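Local atomic coordinates of Ketoacyl_synth_N domain-containing protein (Photorhabdus luminescens subsp. laumondii, PDB entry 6SMO), a protein that probably acts in polyketide-type chain building as a beta-ketoacyl synthase family subunit, holding a pentaketo-dodecanal chain and pairing with a ketosynthase-domain partner chain. Residues S25-K30 and P308-Q313; I46-D51 and H188-L193; S84-D89 and V226-Q231; Y146-Q151 and V180-A185; V323-F328 and I352-F357. All blocks are in the same frame, centred on the assembly; numbering follows the deposited sequence.

Interaction 1 (S25-K30 and P308-Q313); sequences SKVIQK and PYLDNQ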
# COMPACT_ATOMS: atom_id res chain seq x y z
N SER C 25 -4.93 -22.73 23.27
CA SER C 25 -5.25 -23.36 24.58
C SER C 25 -6.22 -22.47 25.37
O SER C 25 -7.06 -23.03 26.11
CB SER C 25 -4.00 -23.65 25.37
OG SER C 25 -3.27 -22.46 25.62
N LYS C 26 -6.12 -21.14 25.22
CA LYS C 26 -6.93 -20.15 25.97
C LYS C 26 -8.35 -20.09 25.39
O LYS C 26 -9.31 -20.13 26.18
CB LYS C 26 -6.28 -18.77 25.94
CG LYS C 26 -6.80 -17.77 26.96
CD LYS C 26 -6.29 -18.02 28.37
CE LYS C 26 -6.82 -17.01 29.37
NZ LYS C 26 -6.26 -17.25 30.72
N VAL C 27 -8.47 -19.99 24.06
CA VAL C 27 -9.78 -19.82 23.35
C VAL C 27 -10.64 -21.08 23.53
O VAL C 27 -11.87 -20.93 23.68
CB VAL C 27 -9.60 -19.46 21.86
CG1 VAL C 27 -8.94 -18.11 21.68
CG2 VAL C 27 -8.85 -20.53 21.07
N ILE C 28 -10.03 -22.27 23.53
CA ILE C 28 -10.72 -23.57 23.77
C ILE C 28 -11.27 -23.58 25.20
O ILE C 28 -12.43 -24.02 25.38
CB ILE C 28 -9.79 -24.78 23.49
CG1 ILE C 28 -9.46 -24.90 22.00
CG2 ILE C 28 -10.38 -26.07 24.04
CD1 ILE C 28 -8.28 -25.81 21.70
N GLN C 29 -10.48 -23.11 26.17
CA GLN C 29 -10.86 -23.02 27.61
C GLN C 29 -12.07 -22.08 27.76
O GLN C 29 -12.98 -22.42 28.55
CB GLN C 29 -9.68 -22.54 28.45
CG GLN C 29 -9.90 -22.71 29.95
CD GLN C 29 -8.71 -22.25 30.76
OE1 GLN C 29 -8.08 -21.24 30.45
NE2 GLN C 29 -8.41 -22.97 31.83
N LYS C 30 -12.07 -20.95 27.04
CA LYS C 30 -13.14 -19.92 27.10
C LYS C 30 -14.36 -20.38 26.28
O LYS C 30 -15.48 -19.95 26.62
CB LYS C 30 -12.61 -18.57 26.60
CG LYS C 30 -11.65 -17.87 27.55
CD LYS C 30 -11.36 -16.43 27.20
CE LYS C 30 -10.55 -15.72 28.26
NZ LYS C 30 -10.26 -14.31 27.88
N PRO C 308 -16.08 -12.92 20.69
CA PRO C 308 -16.15 -12.51 22.09
C PRO C 308 -14.83 -12.73 22.85
O PRO C 308 -14.55 -11.96 23.76
CB PRO C 308 -17.26 -13.38 22.69
CG PRO C 308 -18.08 -13.82 21.50
CD PRO C 308 -17.08 -13.95 20.36
N TYR C 309 -14.06 -13.75 22.47
CA TYR C 309 -12.81 -14.19 23.15
C TYR C 309 -11.60 -13.47 22.54
O TYR C 309 -10.75 -12.99 23.32
CB TYR C 309 -12.66 -15.72 23.06
CG TYR C 309 -13.92 -16.50 23.35
CD1 TYR C 309 -14.64 -16.28 24.51
CD2 TYR C 309 -14.38 -17.46 22.47
CE1 TYR C 309 -15.80 -16.99 24.79
CE2 TYR C 309 -15.54 -18.18 22.73
CZ TYR C 309 -16.25 -17.94 23.90
OH TYR C 309 -17.39 -18.65 24.16
N LEU C 310 -11.59 -13.33 21.22
CA LEU C 310 -10.46 -12.72 20.47
C LEU C 310 -10.62 -11.20 20.29
O LEU C 310 -9.62 -10.57 19.99
CB LEU C 310 -10.33 -13.42 19.12
CG LEU C 310 -9.87 -14.88 19.17
CD1 LEU C 310 -9.87 -15.49 17.78
CD2 LEU C 310 -8.50 -14.99 19.79
N ASP C 311 -11.85 -10.67 20.29
CA ASP C 311 -12.18 -9.22 20.15
C ASP C 311 -12.06 -8.73 18.70
O ASP C 311 -11.68 -9.49 17.82
CB ASP C 311 -11.51 -8.30 21.19
CG ASP C 311 -11.45 -8.86 22.59
OD1 ASP C 311 -12.51 -9.10 23.18
OD2 ASP C 311 -10.33 -9.07 23.06
N ASN C 312 -12.32 -7.44 18.49
CA ASN C 312 -12.21 -6.90 17.11
C ASN C 312 -10.76 -6.46 16.91
O ASN C 312 -10.31 -5.60 17.66
CB ASN C 312 -13.19 -5.75 16.90
CG ASN C 312 -13.31 -5.32 15.46
OD1 ASN C 312 -12.87 -6.03 14.57
ND2 ASN C 312 -13.90 -4.17 15.22
N GLN C 313 -10.07 -7.06 15.96
CA GLN C 313 -8.65 -6.71 15.68
C GLN C 313 -8.54 -6.09 14.29
O GLN C 313 -7.40 -5.91 13.84
CB GLN C 313 -7.77 -7.95 15.79
CG GLN C 313 -8.02 -8.76 17.05
CD GLN C 313 -7.10 -9.95 17.12
OE1 GLN C 313 -7.52 -11.09 16.96
NE2 GLN C 313 -5.83 -9.68 17.33
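Lys-30 sits in helix 20-31, its N bonded to Lys-26 O at 3.0 Å, and from that footing it lays the root of its side chain on the ring of Tyr-309. The contact is a CH-pi one: Lys-30 CB stands over one face, 4.1 Å from the centroid of the Tyr-309 ring and 26° off its normal. The carbonyl carbon of Lys-30 covers the rim of the same face, while CB of Pro-308 lies above the rim of the other, so the aromatic plate is held between helix 20-31 and its own neighbour in the chain. With CG anti to its carbonyl carbon (chi1 -72°), Lys-30 then runs on as an extended chain, and its NZ makes a long, weak ion pair with Asp-16. One turn back, Val-27 CG1 meets Leu-310 CD2 at 3.7 Å, the two side chains crossing at a slant; Leu-324 of helix 319-329 packs on Val-27 as well. Just past Leu-310, the last residue of helix 307-310, Asp-311 takes a positive phi that turns the chain, and its OD2 forms a salt bridge with Arg-47. The two helices are thus joined by shape and by aliphatic-aromatic attraction, whereas the charged links lie around the contact.

Interaction 2 (I46-D51 and H188-L193); sequences IRTLSD and HLSSPL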
# COMPACT_ATOMS: atom_id res chain seq x y z
N ILE C 46 -9.13 -1.14 24.74
CA ILE C 46 -8.03 -1.67 23.88
C ILE C 46 -7.15 -2.58 24.75
O ILE C 46 -6.49 -2.05 25.67
CB ILE C 46 -7.21 -0.53 23.25
CG1 ILE C 46 -8.09 0.55 22.61
CG2 ILE C 46 -6.19 -1.08 22.25
CD1 ILE C 46 -9.08 0.04 21.60
N ARG C 47 -7.16 -3.89 24.48
CA ARG C 47 -6.35 -4.90 25.21
C ARG C 47 -4.93 -4.92 24.64
O ARG C 47 -4.77 -5.24 23.45
CB ARG C 47 -7.00 -6.29 25.11
CG ARG C 47 -8.31 -6.42 25.86
CD ARG C 47 -8.93 -7.79 25.68
NE ARG C 47 -8.11 -8.84 26.28
CZ ARG C 47 -8.31 -10.15 26.14
NH1 ARG C 47 -7.51 -11.01 26.74
NH2 ARG C 47 -9.32 -10.60 25.40
N THR C 48 -3.94 -4.58 25.48
CA THR C 48 -2.49 -4.58 25.13
C THR C 48 -1.94 -6.01 25.27
O THR C 48 -2.65 -6.86 25.83
CB THR C 48 -1.71 -3.61 26.02
OG1 THR C 48 -1.92 -3.98 27.39
CG2 THR C 48 -2.12 -2.17 25.82
N LEU C 49 -0.73 -6.25 24.76
CA LEU C 49 0.01 -7.53 24.93
C LEU C 49 0.59 -7.59 26.35
O LEU C 49 0.97 -6.53 26.87
CB LEU C 49 1.13 -7.63 23.88
CG LEU C 49 0.69 -7.58 22.42
CD1 LEU C 49 1.90 -7.60 21.50
CD2 LEU C 49 -0.25 -8.73 22.08
N SER C 50 0.65 -8.80 26.93
CA SER C 50 1.20 -9.07 28.28
C SER C 50 2.53 -9.82 28.16
O SER C 50 2.58 -10.81 27.40
CB SER C 50 0.21 -9.85 29.11
OG SER C 50 -0.97 -9.09 29.33
N ASP C 51 3.56 -9.36 28.87
CA ASP C 51 4.91 -9.98 28.95
C ASP C 51 5.52 -10.09 27.55
O ASP C 51 6.05 -11.17 27.21
CB ASP C 51 4.84 -11.35 29.64
CG ASP C 51 4.25 -11.32 31.04
OD1 ASP C 51 4.48 -10.31 31.74
OD2 ASP C 51 3.58 -12.30 31.41
N HIS C 188 -1.70 -2.01 15.56
CA HIS C 188 -1.36 -1.33 16.84
C HIS C 188 -2.41 -0.25 17.11
O HIS C 188 -2.45 0.73 16.33
CB HIS C 188 0.06 -0.77 16.79
CG HIS C 188 0.47 -0.08 18.05
ND1 HIS C 188 0.92 -0.78 19.16
CD2 HIS C 188 0.50 1.22 18.39
CE1 HIS C 188 1.21 0.07 20.12
NE2 HIS C 188 0.96 1.30 19.68
N LEU C 189 -3.22 -0.41 18.16
CA LEU C 189 -4.40 0.44 18.47
C LEU C 189 -4.20 1.19 19.80
O LEU C 189 -5.16 1.85 20.24
CB LEU C 189 -5.65 -0.44 18.54
CG LEU C 189 -5.88 -1.37 17.35
CD1 LEU C 189 -7.06 -2.30 17.61
CD2 LEU C 189 -6.11 -0.58 16.07
N SER C 190 -3.01 1.11 20.40
CA SER C 190 -2.71 1.62 21.77
C SER C 190 -2.24 3.08 21.73
O SER C 190 -2.09 3.66 22.82
CB SER C 190 -1.71 0.74 22.47
OG SER C 190 -2.26 -0.54 22.74
N SER C 191 -2.03 3.65 20.54
CA SER C 191 -1.59 5.06 20.36
C SER C 191 -2.75 6.00 20.69
O SER C 191 -3.87 5.78 20.25
CB SER C 191 -1.05 5.30 18.97
OG SER C 191 -2.07 5.15 17.99
N PRO C 192 -2.51 7.07 21.49
CA PRO C 192 -3.58 7.93 22.00
C PRO C 192 -4.68 8.36 21.00
O PRO C 192 -5.82 8.44 21.42
CB PRO C 192 -2.81 9.18 22.46
CG PRO C 192 -1.48 8.64 22.91
CD PRO C 192 -1.18 7.50 21.97
N LEU C 193 -4.33 8.62 19.74
CA LEU C 193 -5.27 9.14 18.71
C LEU C 193 -6.32 8.07 18.39
O LEU C 193 -7.52 8.38 18.50
CB LEU C 193 -4.50 9.55 17.45
CG LEU C 193 -5.36 10.01 16.27
CD1 LEU C 193 -6.32 11.12 16.67
CD2 LEU C 193 -4.48 10.46 15.11
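Leu-189 is the first residue of 188-193 to touch Ile-46, and it does so with the base of its side chain: its CB lies 3.8 Å from Ile-46 CG2, the two side chains crossing at about a right angle. The same methyl also rests on the backbone, with Ile-46 CG2 3.7 Å from Leu-189 O. Ile-46 owes this double contact to its chi1 of -47°, which sets CG2 opposite the backbone N and CG1 beside it; Leu-198 of helix 192-204 touches both Ile-46 and Leu-189 and extends the apolar patch. Ile-46 begins a very short strand, 46-47, that runs parallel to strand 218-229 at the margin of the large mixed sheet of this thiolase-like fold, Arg-47 bonding through its backbone to Phe-218. Ser-190 follows, and its OG has methyl groups for company on this side: Thr-48 CG2 at 3.5 Å and Ile-46 CG2 at 4.0 Å. The polar need of that hydroxyl is met by Glu-220, which hydrogen-bonds to Ser-190 OG through OE2 and takes a weak bond from Leu-189 N with the same oxygen. Ser-191 occupies the N-cap position of helix 192-204 without a capping bond from its side chain. Pro-192 and Leu-193, the opening residues of that helix, pack on Ile-152 and Phe-165 of the neighbouring ketosynthase-domain chain.

Interaction 3 (S84-D89 and V226-Q231); sequences SRLDVD and VLEERQ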
# COMPACT_ATOMS: atom_id res chain seq x y z
N SER C 84 7.47 -23.66 10.02
CA SER C 84 7.48 -24.21 8.64
C SER C 84 8.77 -25.01 8.39
O SER C 84 8.74 -25.92 7.54
CB SER C 84 7.31 -23.12 7.62
OG SER C 84 8.44 -22.27 7.58
N ARG C 85 9.86 -24.66 9.09
CA ARG C 85 11.19 -25.32 9.01
C ARG C 85 11.81 -25.08 7.63
O ARG C 85 12.53 -25.97 7.14
CB ARG C 85 11.08 -26.82 9.32
CG ARG C 85 10.46 -27.13 10.68
CD ARG C 85 10.10 -28.60 10.83
NE ARG C 85 9.40 -28.87 12.07
CZ ARG C 85 8.88 -30.05 12.42
NH1 ARG C 85 8.26 -30.18 13.58
NH2 ARG C 85 8.98 -31.09 11.61
N LEU C 86 11.55 -23.91 7.03
CA LEU C 86 12.11 -23.49 5.72
C LEU C 86 13.58 -23.10 5.90
O LEU C 86 13.88 -22.33 6.83
CB LEU C 86 11.31 -22.31 5.16
CG LEU C 86 10.00 -22.66 4.46
CD1 LEU C 86 9.11 -21.43 4.32
CD2 LEU C 86 10.26 -23.28 3.09
N ASP C 87 14.46 -23.63 5.04
CA ASP C 87 15.88 -23.20 4.93
C ASP C 87 15.90 -21.87 4.17
O ASP C 87 16.10 -21.89 2.94
CB ASP C 87 16.74 -24.29 4.29
CG ASP C 87 18.22 -24.19 4.62
OD1 ASP C 87 18.72 -23.06 4.78
OD2 ASP C 87 18.87 -25.25 4.72
N VAL C 88 15.70 -20.76 4.89
CA VAL C 88 15.42 -19.40 4.33
C VAL C 88 16.60 -18.93 3.48
O VAL C 88 16.35 -18.21 2.49
CB VAL C 88 15.07 -18.39 5.44
CG1 VAL C 88 16.26 -18.05 6.32
CG2 VAL C 88 14.44 -17.13 4.88
N ASP C 89 17.83 -19.30 3.84
CA ASP C 89 19.08 -18.90 3.14
C ASP C 89 19.13 -19.53 1.74
O ASP C 89 19.50 -18.82 0.79
CB ASP C 89 20.33 -19.28 3.94
CG ASP C 89 20.50 -18.51 5.24
OD1 ASP C 89 19.49 -18.30 5.93
OD2 ASP C 89 21.65 -18.12 5.54
N VAL C 226 2.47 -19.15 6.58
CA VAL C 226 3.44 -19.50 5.49
C VAL C 226 2.69 -20.36 4.46
O VAL C 226 2.71 -21.59 4.60
CB VAL C 226 4.69 -20.21 6.04
CG1 VAL C 226 5.68 -20.54 4.93
CG2 VAL C 226 5.37 -19.40 7.13
N LEU C 227 2.04 -19.71 3.50
CA LEU C 227 1.43 -20.36 2.31
C LEU C 227 2.55 -20.70 1.32
O LEU C 227 3.43 -19.85 1.11
CB LEU C 227 0.40 -19.43 1.67
CG LEU C 227 -1.05 -19.64 2.11
CD1 LEU C 227 -1.18 -19.61 3.62
CD2 LEU C 227 -1.96 -18.60 1.47
N GLU C 228 2.52 -21.91 0.74
CA GLU C 228 3.46 -22.32 -0.34
C GLU C 228 2.83 -23.40 -1.22
O GLU C 228 1.88 -24.07 -0.76
CB GLU C 228 4.80 -22.78 0.25
CG GLU C 228 4.69 -23.91 1.25
CD GLU C 228 6.04 -24.45 1.71
OE1 GLU C 228 6.71 -25.11 0.90
OE2 GLU C 228 6.42 -24.19 2.87
N GLU C 229 3.36 -23.55 -2.44
CA GLU C 229 2.88 -24.49 -3.48
C GLU C 229 3.03 -25.93 -2.96
O GLU C 229 4.04 -26.21 -2.28
CB GLU C 229 3.66 -24.25 -4.78
CG GLU C 229 3.02 -24.88 -6.01
CD GLU C 229 3.58 -26.24 -6.39
OE1 GLU C 229 2.77 -27.17 -6.61
OE2 GLU C 229 4.82 -26.37 -6.47
N ARG C 230 2.06 -26.79 -3.27
CA ARG C 230 1.91 -28.15 -2.68
C ARG C 230 3.12 -29.02 -3.03
O ARG C 230 3.65 -29.68 -2.12
CB ARG C 230 0.61 -28.81 -3.17
CG ARG C 230 0.27 -30.11 -2.46
CD ARG C 230 -1.14 -30.58 -2.76
NE ARG C 230 -1.41 -31.90 -2.21
CZ ARG C 230 -1.04 -33.06 -2.76
NH1 ARG C 230 -1.35 -34.20 -2.16
NH2 ARG C 230 -0.37 -33.08 -3.89
N GLN C 231 3.54 -29.03 -4.30
CA GLN C 231 4.67 -29.85 -4.81
C GLN C 231 5.98 -29.36 -4.16
O GLN C 231 6.82 -30.22 -3.84
CB GLN C 231 4.75 -29.80 -6.34
CG GLN C 231 3.54 -30.43 -7.03
CD GLN C 231 3.38 -31.89 -6.71
OE1 GLN C 231 2.33 -32.33 -6.25
NE2 GLN C 231 4.42 -32.67 -6.96
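The carboxylate of Glu-228 is the flat group of this contact, and both methyls of Leu-86 come to it obliquely from the same side of its plane. Leu-86 CD2 lies 4.0 Å from Glu-228 OE2, with Leu-86 CD1 scarcely farther from that oxygen, the two side chains arriving from opposite directions. A second carboxylate, that of Glu-229, caps helix 230-235: its OE1 accepts Gln-231 N at 3.1 Å, met from well above the carboxylate plane (63° out of it). Apolar contact centres on one methyl of the strand. Val-226 CG1, set opposite the backbone N by a chi1 of -179°, touches Leu-86 CD1 at 3.6 Å, the two side chains passing each other in opposite directions, and Ser-84 CB adds a looser contact. The loop that follows helix 68-84 is thereby laid against strand 218-229. Arg-236 ties both partners together, bonding to Ser-84 O with one nitrogen and forming a salt bridge with Glu-228 OE2 through another; Thr-8 also bonds to OE2, and His-232 to OE1. A buried carboxylate with an arginine and several hydrogen-bonding partners is probably kept in its charged form, while leucine carbon shields it on the side of the loop.

Interaction 4 (Y146-Q151 and V180-A185); sequences YGFSAQ and VMLCGA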
# COMPACT_ATOMS: atom_id res chain seq x y z
N TYR C 146 14.82 -10.46 5.30
CA TYR C 146 14.81 -11.82 4.70
C TYR C 146 15.29 -11.79 3.24
O TYR C 146 15.79 -12.83 2.77
CB TYR C 146 13.42 -12.45 4.82
CG TYR C 146 12.96 -12.68 6.23
CD1 TYR C 146 13.51 -13.69 7.01
CD2 TYR C 146 11.98 -11.88 6.81
CE1 TYR C 146 13.09 -13.91 8.31
CE2 TYR C 146 11.56 -12.09 8.11
CZ TYR C 146 12.11 -13.11 8.87
OH TYR C 146 11.70 -13.32 10.15
N GLY C 147 15.11 -10.66 2.54
CA GLY C 147 15.58 -10.46 1.16
C GLY C 147 14.58 -10.95 0.12
O GLY C 147 14.99 -11.10 -1.05
N PHE C 148 13.33 -11.17 0.52
CA PHE C 148 12.23 -11.68 -0.36
C PHE C 148 11.90 -10.62 -1.41
O PHE C 148 11.65 -9.45 -1.04
CB PHE C 148 11.00 -12.07 0.47
CG PHE C 148 11.22 -13.15 1.51
CD1 PHE C 148 12.11 -14.19 1.28
CD2 PHE C 148 10.52 -13.13 2.70
CE1 PHE C 148 12.30 -15.18 2.23
CE2 PHE C 148 10.71 -14.12 3.65
CZ PHE C 148 11.60 -15.15 3.41
N SER C 149 11.89 -11.02 -2.69
CA SER C 149 11.92 -10.11 -3.87
C SER C 149 10.70 -10.29 -4.79
O SER C 149 10.58 -9.48 -5.73
CB SER C 149 13.20 -10.29 -4.64
OG SER C 149 14.32 -9.89 -3.85
N ALA C 150 9.83 -11.28 -4.55
CA ALA C 150 8.66 -11.58 -5.41
C ALA C 150 7.51 -10.61 -5.10
O ALA C 150 7.60 -9.88 -4.09
CB ALA C 150 8.21 -13.01 -5.24
N GLN C 151 6.48 -10.62 -5.95
CA GLN C 151 5.25 -9.78 -5.84
C GLN C 151 4.83 -9.69 -4.37
O GLN C 151 4.60 -10.75 -3.76
CB GLN C 151 4.14 -10.37 -6.71
CG GLN C 151 2.88 -9.52 -6.76
CD GLN C 151 1.88 -10.06 -7.75
OE1 GLN C 151 2.16 -10.15 -8.95
NE2 GLN C 151 0.70 -10.42 -7.27
N VAL C 180 6.58 -19.57 -2.43
CA VAL C 180 6.30 -19.31 -0.99
C VAL C 180 5.70 -17.91 -0.85
O VAL C 180 6.04 -17.03 -1.67
CB VAL C 180 7.57 -19.46 -0.13
CG1 VAL C 180 7.26 -19.46 1.36
CG2 VAL C 180 8.36 -20.71 -0.50
N MET C 181 4.83 -17.71 0.15
CA MET C 181 4.18 -16.40 0.46
C MET C 181 4.01 -16.25 1.98
O MET C 181 3.39 -17.14 2.60
CB MET C 181 2.81 -16.29 -0.21
CG MET C 181 2.88 -15.87 -1.66
SD MET C 181 3.42 -14.15 -1.83
CE MET C 181 3.29 -13.94 -3.61
N LEU C 182 4.55 -15.16 2.54
CA LEU C 182 4.32 -14.75 3.96
C LEU C 182 3.11 -13.82 4.00
O LEU C 182 3.30 -12.59 3.97
CB LEU C 182 5.58 -14.06 4.50
CG LEU C 182 6.72 -14.98 4.95
CD1 LEU C 182 6.30 -15.82 6.14
CD2 LEU C 182 7.20 -15.87 3.81
N CYS C 183 1.90 -14.40 4.04
CA CYS C 183 0.60 -13.68 4.08
C CYS C 183 0.13 -13.56 5.53
O CYS C 183 0.35 -14.51 6.31
CB CYS C 183 -0.45 -14.39 3.24
SG CYS C 183 -0.94 -16.00 3.91
N GLY C 184 -0.51 -12.43 5.88
CA GLY C 184 -1.05 -12.17 7.22
C GLY C 184 -1.45 -10.72 7.41
O GLY C 184 -1.68 -10.03 6.40
N ALA C 185 -1.52 -10.28 8.67
CA ALA C 185 -1.96 -8.92 9.07
C ALA C 185 -1.35 -8.54 10.43
O ALA C 185 -0.85 -9.44 11.13
CB ALA C 185 -3.47 -8.88 9.12
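Phe-148 and Leu-182 meet at about a right angle, Leu-182 CD2 coming obliquely to the ring at Phe-148 CE2, 3.9 Å away. The ring has a second neighbour from its own segment: Tyr-146 CB lies 3.4 Å above the plane of the Phe-148 ring, displaced from its centre. Val-96 and Ile-98 of strand 96-101 pack on the ring too, so Phe-148 plugs the loop after helix 137-146 into the sheet beside strand 180-187. Met-181 works on the other side of that strand. Its CB starts away from the loop, but the bend at chi2 (-69°) swings the thioether back, bringing Met-181 CE to 3.5 Å from Gln-151 O, with SD a little behind. The amide of Gln-151 points to other company, its NE2 bonding to Tyr-99 OH. Further on in the chain, strand 154-155, helix 161-175 and strand 180-187 form a beta-alpha-beta crossover of the thiolase-like fold, with strand 96-101 lying between the two strands. The loop itself is tightened where Ser-149 OG donates to Gly-147 O at 3.1 Å, from 37° above the carbonyl plane. It also borders the partner subunit, for Phe-148 O bonds to Asn-293 of the neighbouring ketosynthase-domain chain. Across this contact the loop is held by van der Waals packing, while its backbone bonds are shared between Pro-93 and Val-96 of its own chain and, through Phe-148 O and Ser-149, that neighbouring subunit.

Interaction 5 (V323-F328 and I352-F357); sequences VLASSF and IIIQRF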
# COMPACT_ATOMS: atom_id res chain seq x y z
N VAL C 323 -5.20 -18.85 11.32
CA VAL C 323 -4.00 -19.35 12.06
C VAL C 323 -4.45 -20.49 12.99
O VAL C 323 -3.80 -21.55 12.97
CB VAL C 323 -3.29 -18.22 12.81
CG1 VAL C 323 -2.41 -18.73 13.95
CG2 VAL C 323 -2.48 -17.35 11.87
N LEU C 324 -5.51 -20.26 13.77
CA LEU C 324 -6.12 -21.25 14.70
C LEU C 324 -6.67 -22.44 13.90
O LEU C 324 -6.39 -23.59 14.29
CB LEU C 324 -7.22 -20.58 15.53
CG LEU C 324 -6.81 -20.09 16.92
CD1 LEU C 324 -5.55 -19.24 16.87
CD2 LEU C 324 -7.94 -19.31 17.57
N ALA C 325 -7.43 -22.16 12.84
CA ALA C 325 -8.10 -23.17 11.98
C ALA C 325 -7.06 -24.13 11.38
O ALA C 325 -7.36 -25.34 11.28
CB ALA C 325 -8.91 -22.49 10.90
N SER C 326 -5.90 -23.60 10.98
CA SER C 326 -4.75 -24.38 10.43
C SER C 326 -4.18 -25.32 11.50
O SER C 326 -3.83 -26.46 11.15
CB SER C 326 -3.68 -23.46 9.89
OG SER C 326 -4.18 -22.69 8.80
N SER C 327 -4.09 -24.85 12.75
CA SER C 327 -3.59 -25.62 13.92
C SER C 327 -4.57 -26.75 14.27
O SER C 327 -4.09 -27.86 14.59
CB SER C 327 -3.34 -24.72 15.10
OG SER C 327 -2.35 -23.75 14.81
N PHE C 328 -5.88 -26.48 14.21
CA PHE C 328 -6.96 -27.45 14.51
C PHE C 328 -6.93 -28.60 13.50
O PHE C 328 -7.03 -29.77 13.92
CB PHE C 328 -8.34 -26.77 14.51
CG PHE C 328 -8.73 -26.13 15.82
CD1 PHE C 328 -8.96 -26.92 16.95
CD2 PHE C 328 -8.88 -24.76 15.94
CE1 PHE C 328 -9.32 -26.34 18.15
CE2 PHE C 328 -9.25 -24.18 17.15
CZ PHE C 328 -9.47 -24.97 18.25
N ILE C 352 -12.57 -26.41 7.66
CA ILE C 352 -12.99 -25.20 8.42
C ILE C 352 -13.09 -24.02 7.45
O ILE C 352 -12.10 -23.74 6.76
CB ILE C 352 -12.03 -24.90 9.59
CG1 ILE C 352 -11.96 -26.07 10.58
CG2 ILE C 352 -12.41 -23.60 10.29
CD1 ILE C 352 -10.87 -25.95 11.61
N ILE C 353 -14.26 -23.38 7.40
CA ILE C 353 -14.56 -22.19 6.54
C ILE C 353 -14.78 -20.98 7.46
O ILE C 353 -15.68 -21.05 8.32
CB ILE C 353 -15.76 -22.47 5.62
CG1 ILE C 353 -15.45 -23.58 4.61
CG2 ILE C 353 -16.23 -21.20 4.92
CD1 ILE C 353 -16.66 -24.30 4.09
N ILE C 354 -13.98 -19.93 7.27
CA ILE C 354 -14.01 -18.67 8.08
C ILE C 354 -14.62 -17.56 7.23
O ILE C 354 -14.24 -17.44 6.05
CB ILE C 354 -12.59 -18.31 8.56
CG1 ILE C 354 -11.90 -19.49 9.26
CG2 ILE C 354 -12.61 -17.07 9.44
CD1 ILE C 354 -10.42 -19.58 8.99
N GLN C 355 -15.53 -16.78 7.81
CA GLN C 355 -16.20 -15.63 7.15
C GLN C 355 -15.91 -14.34 7.93
O GLN C 355 -15.88 -14.39 9.18
CB GLN C 355 -17.71 -15.85 7.06
CG GLN C 355 -18.41 -14.90 6.10
CD GLN C 355 -19.90 -15.10 6.04
OE1 GLN C 355 -20.47 -15.37 4.99
NE2 GLN C 355 -20.55 -14.98 7.19
N ARG C 356 -15.67 -13.24 7.21
CA ARG C 356 -15.57 -11.86 7.75
C ARG C 356 -16.25 -10.90 6.78
O ARG C 356 -16.31 -11.22 5.58
CB ARG C 356 -14.10 -11.47 7.96
CG ARG C 356 -13.55 -11.83 9.34
CD ARG C 356 -12.86 -10.64 9.98
NE ARG C 356 -13.82 -9.60 10.34
CZ ARG C 356 -13.51 -8.36 10.73
NH1 ARG C 356 -14.47 -7.51 11.03
NH2 ARG C 356 -12.24 -7.98 10.80
N PHE C 357 -16.74 -9.77 7.28
CA PHE C 357 -17.30 -8.67 6.45
C PHE C 357 -17.15 -7.33 7.18
O PHE C 357 -17.02 -7.31 8.42
CB PHE C 357 -18.75 -8.96 6.04
CG PHE C 357 -19.64 -9.58 7.09
CD1 PHE C 357 -20.25 -8.80 8.05
CD2 PHE C 357 -19.92 -10.94 7.07
CE1 PHE C 357 -21.10 -9.36 9.00
CE2 PHE C 357 -20.76 -11.50 8.01
CZ PHE C 357 -21.35 -10.72 8.97
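Ile-352 straddles Ala-325 because chi1 of -60° places its CG2 opposite the backbone N and its CG1 opposite the carbonyl carbon, while the chain runs on extended to CD1. The two branches divide the work: Ile-352 CG2 packs on Ala-325 CB at 3.7 Å, and Ile-352 CD1 reaches the helix backbone at Ala-325 O, 3.6 Å away. This is a helix laid on a strand of a layered alpha/beta fold, that of the thiolase superfamily. Helix 323-328 and strand 352-356 run almost exactly antiparallel, at 173°, with their axes 9.4 Å apart at the closest. The small side chain of Ala-325 lets the strand's isoleucines come down on the helix, and Ile-354, two residues along on the same face, adds its CD1 at 3.8 Å from Ala-325 CB. Phe-328 joins through its CB, 3.9 Å from Ile-352 CD1; its ring leads away from the strand to helix 20-31, where it packs on Ile-28 and forms a cation-pi pair with Lys-24. The far side of the helix is engaged as well, since Val-323 and Ser-326 touch strand 5-13, so the helix packs on strand 351-356 with one side and on strand 5-13 with the other. Ser-327 folds its hydroxyl back onto its own helix: OG donates to Val-323 O at 3.2 Å, tilted 26° from the carbonyl plane.

How the interactions relate
Along the chain, interaction 1 opens first and spans interactions 2, 3 and 4 before closing; the segments of interactions 2 and 3 alternate, interaction 4 is nested inside both, and interaction 5 follows in series. Interactions 3 and 4 have centres about 11 Å apart and touch through the neighbouring strands 218-229 and 180-187, where Leu-227 O probably bonds to Met-181 N. Interactions 1 and 5, about 13 Å apart between centres, meet where helix 20-31 packs on helix 319-329; interaction 1 also touches interaction 2. Interactions 2 to 5 all reach one mixed sheet, so the early and late parts of the chain close into a single body beside the ketosynthase-domain partner.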